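Local coordinates for probable glutamine-binding lipoprotein GlnH (GLNBP) (PDB 6H20) that binds acidic amino acids and asparagine as a solute-binding lipoprotein, probably with a preference for aspartate, and probably takes part in amino acid sensing through protein kinase G, at residues Asp24-Ser30 against Ile124-Arg129; Tyr138-Arg144 against Asp229-Tyr235. One frame throughout, in Å; residues are numbered along the deposited sequence.

Contact 1 of 2, residues Asp24-Ser30 against Ile124-Arg129; sequences DCDPTAS and ITCERR. With ASN (asparagine), chain B.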
# COMPACT_ATOMS: atom_id res chain seq x y z
N ASP A 24 10.28 -15.87 -8.60
CA ASP A 24 11.27 -16.87 -8.20
C ASP A 24 11.26 -17.11 -6.70
O ASP A 24 11.36 -18.26 -6.24
CB ASP A 24 12.67 -16.40 -8.63
CG ASP A 24 13.05 -16.89 -10.01
OD1 ASP A 24 12.21 -17.54 -10.67
OD2 ASP A 24 14.20 -16.63 -10.44
N CYS A 25 11.11 -16.05 -5.91
CA CYS A 25 11.30 -16.12 -4.47
C CYS A 25 10.03 -16.49 -3.71
O CYS A 25 10.11 -16.67 -2.49
CB CYS A 25 11.88 -14.81 -3.94
SG CYS A 25 10.67 -13.51 -3.60
N ASP A 26 8.88 -16.62 -4.38
CA ASP A 26 7.60 -16.85 -3.72
C ASP A 26 7.39 -15.78 -2.66
O ASP A 26 7.41 -16.08 -1.45
CB ASP A 26 7.54 -18.25 -3.10
CG ASP A 26 6.16 -18.61 -2.59
OD1 ASP A 26 5.19 -17.89 -2.89
OD2 ASP A 26 6.05 -19.62 -1.86
N PRO A 27 7.17 -14.53 -3.06
CA PRO A 27 7.35 -13.43 -2.12
C PRO A 27 6.36 -13.41 -0.97
O PRO A 27 6.71 -12.93 0.11
CB PRO A 27 7.22 -12.18 -3.01
CG PRO A 27 6.35 -12.63 -4.13
CD PRO A 27 6.71 -14.07 -4.39
N THR A 28 5.13 -13.92 -1.16
CA THR A 28 4.11 -13.71 -0.14
C THR A 28 4.19 -14.68 1.04
O THR A 28 3.45 -14.50 2.00
CB THR A 28 2.70 -13.77 -0.74
OG1 THR A 28 2.47 -15.07 -1.28
CG2 THR A 28 2.54 -12.70 -1.83
N ALA A 29 5.05 -15.70 0.98
CA ALA A 29 5.20 -16.60 2.12
C ALA A 29 6.02 -15.93 3.22
O ALA A 29 7.07 -15.33 2.96
CB ALA A 29 5.90 -17.88 1.67
N SER A 30 5.53 -16.04 4.46
CA SER A 30 6.15 -15.34 5.58
C SER A 30 6.36 -16.31 6.75
O SER A 30 6.25 -17.52 6.57
CB SER A 30 5.28 -14.13 5.97
OG SER A 30 5.87 -13.32 6.98
N ILE A 124 4.20 -6.67 -1.54
CA ILE A 124 5.28 -7.60 -1.24
C ILE A 124 5.87 -8.06 -2.56
O ILE A 124 5.18 -8.66 -3.39
CB ILE A 124 4.73 -8.81 -0.46
CG1 ILE A 124 4.09 -8.40 0.87
CG2 ILE A 124 5.84 -9.85 -0.22
CD1 ILE A 124 3.08 -9.45 1.41
N THR A 125 7.16 -7.79 -2.77
CA THR A 125 7.84 -8.20 -3.99
C THR A 125 9.17 -8.87 -3.65
O THR A 125 9.73 -8.68 -2.57
CB THR A 125 8.12 -7.02 -4.94
OG1 THR A 125 9.11 -6.16 -4.36
CG2 THR A 125 6.84 -6.22 -5.23
N CYS A 126 9.69 -9.63 -4.61
CA CYS A 126 10.98 -10.28 -4.41
C CYS A 126 12.10 -9.26 -4.27
O CYS A 126 12.99 -9.42 -3.42
CB CYS A 126 11.25 -11.25 -5.55
SG CYS A 126 10.22 -12.72 -5.43
N GLU A 127 12.08 -8.21 -5.08
CA GLU A 127 13.12 -7.18 -4.96
C GLU A 127 13.07 -6.52 -3.59
O GLU A 127 14.12 -6.29 -2.97
CB GLU A 127 12.98 -6.14 -6.08
CG GLU A 127 13.59 -6.57 -7.40
CD GLU A 127 15.03 -7.03 -7.27
OE1 GLU A 127 15.30 -8.23 -7.50
OE2 GLU A 127 15.90 -6.20 -6.93
N ARG A 128 11.87 -6.22 -3.09
CA ARG A 128 11.79 -5.60 -1.77
C ARG A 128 12.20 -6.57 -0.67
O ARG A 128 12.77 -6.15 0.35
CB ARG A 128 10.39 -5.05 -1.51
CG ARG A 128 10.09 -3.81 -2.33
CD ARG A 128 8.62 -3.44 -2.25
NE ARG A 128 8.37 -2.25 -3.06
CZ ARG A 128 7.17 -1.69 -3.20
NH1 ARG A 128 6.12 -2.21 -2.58
NH2 ARG A 128 7.03 -0.59 -3.93
N ARG A 129 11.95 -7.86 -0.87
CA ARG A 129 12.33 -8.85 0.13
C ARG A 129 13.83 -9.02 0.27
O ARG A 129 14.28 -9.59 1.28
CB ARG A 129 11.65 -10.18 -0.18
CG ARG A 129 10.31 -10.30 0.50
CD ARG A 129 9.90 -11.75 0.67
NE ARG A 129 8.76 -11.94 1.56
CZ ARG A 129 8.83 -11.93 2.90
NH1 ARG A 129 9.99 -11.73 3.51
NH2 ARG A 129 7.73 -12.13 3.62
N ASN B . 1.09 -0.88 -3.67
CA ASN B . 1.98 -0.15 -4.58
C ASN B . 3.40 -0.23 -4.07
O ASN B . 4.29 0.50 -4.56
CB ASN B . 1.53 1.31 -4.73
CG ASN B . 1.72 2.10 -3.46
OD1 ASN B . 1.88 1.56 -2.37
ND2 ASN B . 1.73 3.41 -3.61
OXT ASN B . 3.67 -1.04 -3.16
O HOH W 1 4.97 -12.13 2.85
O HOH W 2 9.08 -13.47 6.09
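Cys25 and Cys126 form a disulfide that ties the loop and turn of 24-30 in this family 3 solute-binding protein to the short helix 126-129, whose Arg128 grips the ligand. The sulfurs are 2.0 Å apart with a chi3 of -98°. Cys126 SG is anti to its carbonyl carbon (chi1 -73°) and meets Cys25 SG there.

Apolar packing continues from the disulfide. Pro27, in the type I turn Asp26-Ala29, lays its ring against the same bridge, with CB 3.9 Å from Cys126 SG. That CB also meets Ile124 CG2. The same methyl comes close to the Pro27 carbonyl oxygen.

The polar link is made by Arg129. Its chain runs extended from CG to NE, and NE donates to Pro27 O at 2.7 Å. This oxygen lies in the guanidinium plane, and the donor lies in the carbonyl plane. Arg129 NH2 passes 3.3 Å from Ala29 O at a poor angle, and instead donates to a water that bonds weakly to Thr28 O. NH2 also bonds weakly to Phe134 O, and NH1 donates to Asn133.

Two bonds order the helix start. Thr125 is the N-cap: its OG1 accepts from Arg128 N. Arg129 N bonds to Thr125 O.

Arg128 makes no contact with 24-30; its extended chain carries the guanidinium to the bound asparagine. Ser123 O also accepts from its NH1. The ligand carboxylate sits at the guanidinium edge in a two-pronged grip: Arg128 NH1 reaches asparagine OXT at 2.8 Å, and Arg128 NH2 reaches asparagine O at 3.0 Å, both at 170°.

Contact 2 of 2, residues Tyr138-Arg144 against Asp229-Tyr235; sequences YLDANQR and DMADQPY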
# COMPACT_ATOMS: atom_id res chain seq x y z
N TYR A 138 -2.21 -8.97 3.91
CA TYR A 138 -3.41 -8.50 4.60
C TYR A 138 -4.47 -7.89 3.69
O TYR A 138 -5.60 -7.66 4.14
CB TYR A 138 -3.06 -7.53 5.75
CG TYR A 138 -2.57 -6.15 5.34
CD1 TYR A 138 -3.47 -5.13 5.07
CD2 TYR A 138 -1.21 -5.88 5.25
CE1 TYR A 138 -3.01 -3.87 4.70
CE2 TYR A 138 -0.74 -4.62 4.88
CZ TYR A 138 -1.67 -3.63 4.60
OH TYR A 138 -1.20 -2.39 4.24
N LEU A 139 -4.16 -7.67 2.42
CA LEU A 139 -5.14 -7.21 1.45
C LEU A 139 -4.52 -7.43 0.09
O LEU A 139 -3.32 -7.19 -0.08
CB LEU A 139 -5.43 -5.72 1.64
CG LEU A 139 -6.56 -5.13 0.80
CD1 LEU A 139 -7.89 -5.72 1.22
CD2 LEU A 139 -6.59 -3.61 0.95
N ASP A 140 -5.31 -7.91 -0.88
CA ASP A 140 -4.79 -8.19 -2.22
C ASP A 140 -5.47 -7.27 -3.22
O ASP A 140 -6.67 -7.42 -3.49
CB ASP A 140 -5.01 -9.65 -2.59
CG ASP A 140 -4.32 -10.02 -3.89
OD1 ASP A 140 -3.16 -9.57 -4.08
OD2 ASP A 140 -4.92 -10.75 -4.71
N ALA A 141 -4.71 -6.34 -3.78
CA ALA A 141 -5.23 -5.38 -4.74
C ALA A 141 -4.67 -5.70 -6.13
O ALA A 141 -3.86 -6.61 -6.31
CB ALA A 141 -4.89 -3.95 -4.30
N ASN A 142 -5.12 -4.94 -7.13
CA ASN A 142 -4.58 -5.14 -8.47
C ASN A 142 -4.54 -3.80 -9.20
O ASN A 142 -5.48 -3.01 -9.10
CB ASN A 142 -5.39 -6.15 -9.29
CG ASN A 142 -4.53 -6.85 -10.32
OD1 ASN A 142 -4.04 -6.22 -11.27
ND2 ASN A 142 -4.34 -8.17 -10.15
N GLN A 143 -3.45 -3.58 -9.94
CA GLN A 143 -3.26 -2.31 -10.63
C GLN A 143 -4.28 -2.15 -11.76
O GLN A 143 -4.44 -3.05 -12.60
CB GLN A 143 -1.85 -2.25 -11.21
CG GLN A 143 -1.55 -0.91 -11.91
CD GLN A 143 -0.05 -0.68 -12.08
OE1 GLN A 143 0.77 -1.45 -11.57
NE2 GLN A 143 0.30 0.38 -12.81
N ARG A 144 -4.94 -0.99 -11.80
CA ARG A 144 -5.89 -0.68 -12.88
C ARG A 144 -5.67 0.77 -13.32
O ARG A 144 -4.63 1.38 -13.02
CB ARG A 144 -7.34 -0.98 -12.46
CG ARG A 144 -7.56 -2.47 -12.15
CD ARG A 144 -9.03 -2.80 -11.90
NE ARG A 144 -9.81 -2.65 -13.12
CZ ARG A 144 -11.14 -2.64 -13.15
NH1 ARG A 144 -11.82 -2.78 -12.02
NH2 ARG A 144 -11.79 -2.50 -14.30
N ASP A 229 -7.02 -6.19 -14.92
CA ASP A 229 -6.01 -6.30 -13.88
C ASP A 229 -4.63 -6.27 -14.54
O ASP A 229 -4.34 -7.10 -15.41
CB ASP A 229 -6.22 -7.62 -13.13
CG ASP A 229 -7.38 -7.57 -12.17
OD1 ASP A 229 -7.94 -6.48 -11.90
OD2 ASP A 229 -7.75 -8.64 -11.65
N MET A 230 -3.80 -5.31 -14.16
CA MET A 230 -2.51 -5.11 -14.79
C MET A 230 -1.34 -5.69 -14.01
O MET A 230 -0.26 -5.89 -14.59
CB MET A 230 -2.22 -3.61 -14.99
CG MET A 230 -3.23 -2.91 -15.90
SD MET A 230 -3.06 -1.11 -15.82
CE MET A 230 -1.40 -0.90 -16.44
N ALA A 231 -1.52 -5.98 -12.72
CA ALA A 231 -0.45 -6.48 -11.87
C ALA A 231 -0.94 -6.67 -10.45
O ALA A 231 -1.46 -5.73 -9.84
CB ALA A 231 0.72 -5.49 -11.82
N ASP A 232 -0.77 -7.87 -9.91
CA ASP A 232 -1.18 -8.15 -8.54
C ASP A 232 -0.39 -7.30 -7.54
O ASP A 232 0.80 -7.03 -7.73
CB ASP A 232 -0.91 -9.62 -8.24
CG ASP A 232 -1.36 -10.02 -6.86
OD1 ASP A 232 -2.54 -9.77 -6.55
OD2 ASP A 232 -0.53 -10.59 -6.09
N GLN A 233 -1.07 -6.90 -6.46
CA GLN A 233 -0.48 -6.04 -5.43
C GLN A 233 -0.86 -6.61 -4.07
O GLN A 233 -1.84 -6.19 -3.44
CB GLN A 233 -0.99 -4.60 -5.57
CG GLN A 233 -0.85 -4.05 -6.99
CD GLN A 233 0.59 -3.82 -7.43
OE1 GLN A 233 1.48 -3.57 -6.62
NE2 GLN A 233 0.82 -3.88 -8.73
N PRO A 234 -0.10 -7.58 -3.58
CA PRO A 234 -0.41 -8.17 -2.27
C PRO A 234 0.23 -7.37 -1.15
O PRO A 234 1.47 -7.34 -1.04
CB PRO A 234 0.18 -9.58 -2.37
CG PRO A 234 1.38 -9.41 -3.34
CD PRO A 234 1.10 -8.18 -4.20
N TYR A 235 -0.58 -6.71 -0.32
CA TYR A 235 -0.04 -5.82 0.71
C TYR A 235 0.50 -6.61 1.90
O TYR A 235 -0.14 -7.54 2.40
CB TYR A 235 -1.14 -4.91 1.25
CG TYR A 235 -1.69 -3.88 0.29
CD1 TYR A 235 -1.17 -3.72 -1.00
CD2 TYR A 235 -2.73 -3.08 0.68
CE1 TYR A 235 -1.71 -2.76 -1.88
CE2 TYR A 235 -3.26 -2.12 -0.17
CZ TYR A 235 -2.76 -1.97 -1.44
OH TYR A 235 -3.31 -1.00 -2.27
O HOH W 3 -4.95 -9.52 -7.74
O HOH W 4 2.93 -3.12 -10.55
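Ala141 and Gln233 face each other as a hydrogen-bonded pair in an antiparallel ladder. Ala141 N donates to Gln233 O, and Gln233 N returns a bond to Ala141 O at 2.8 Å. Tyr235 N bonds to Leu139 O, and Tyr138 N bonds to Tyr235 O.

Toward Asp229 the ladder continues with help from a side chain. Asn142 CG is anti to its backbone N (chi1 -152°), which carries OD1 across to accept from Ala231 N at 2.9 Å. The Asn142 amide stacks on the Asp229 carboxylate, their planes 16° apart. Asn142 ND2 donates to a water, which in turn donates to Asp232 OD1. Gln143 N bonds to Ala231 O, and Met230 N to Gln143 O. Ala231 O takes a second bond, from Gln233 NE2, and the two donors reach it from opposite faces of its plane. A second water joins Gln143 OE1 to Gln233 NE2. Gln233 OE1 accepts from Ser123 and Thr171, and Gln143 NE2 is paired with Ser207.

Asp140 OD1 and Asp232 OD1 are 2.6 Å apart. One of the two acids probably holds a proton, which it would donate to the other.

Aromatic packing closes the other end. Tyr235 CB sits over one face of the Tyr138 ring, 3.9 Å from its centroid. The Tyr235 ring lies alongside Leu139, with CE2 3.8 Å from Leu139 CD2, and its OH comes near Ala141 CB. Tyr138 OH bonds to Asp78, and Tyr235 OH to Asp209 and Thr211.

Paired long strands of this kind, 139-148 with 232-240, are consistent with the two-stranded hinge that joins the lobes of type 2 periplasmic binding proteins, and Tyr235 here lines the asparagine pocket.

The centre of contact 2 is about 9 Å from the centre of the chain, that of contact 1 about 15 Å. Both are partly buried. Contact 1 joins a loop and turn to a short helix through a covalent bridge, one direct hydrogen bond and waters. Contact 2 joins two strands through a backbone ladder with side-chain and water additions. The two touch: Ile124 N is 2.9 Å from Pro234 O, probably a hydrogen bond, and Thr28 CG2 packs on Pro234 CG. Both reach the asparagine, contact 1 through charge at the ligand carboxylate and contact 2 through Gln233 and Tyr235, which touch it, Tyr235 also bonding to Asp209.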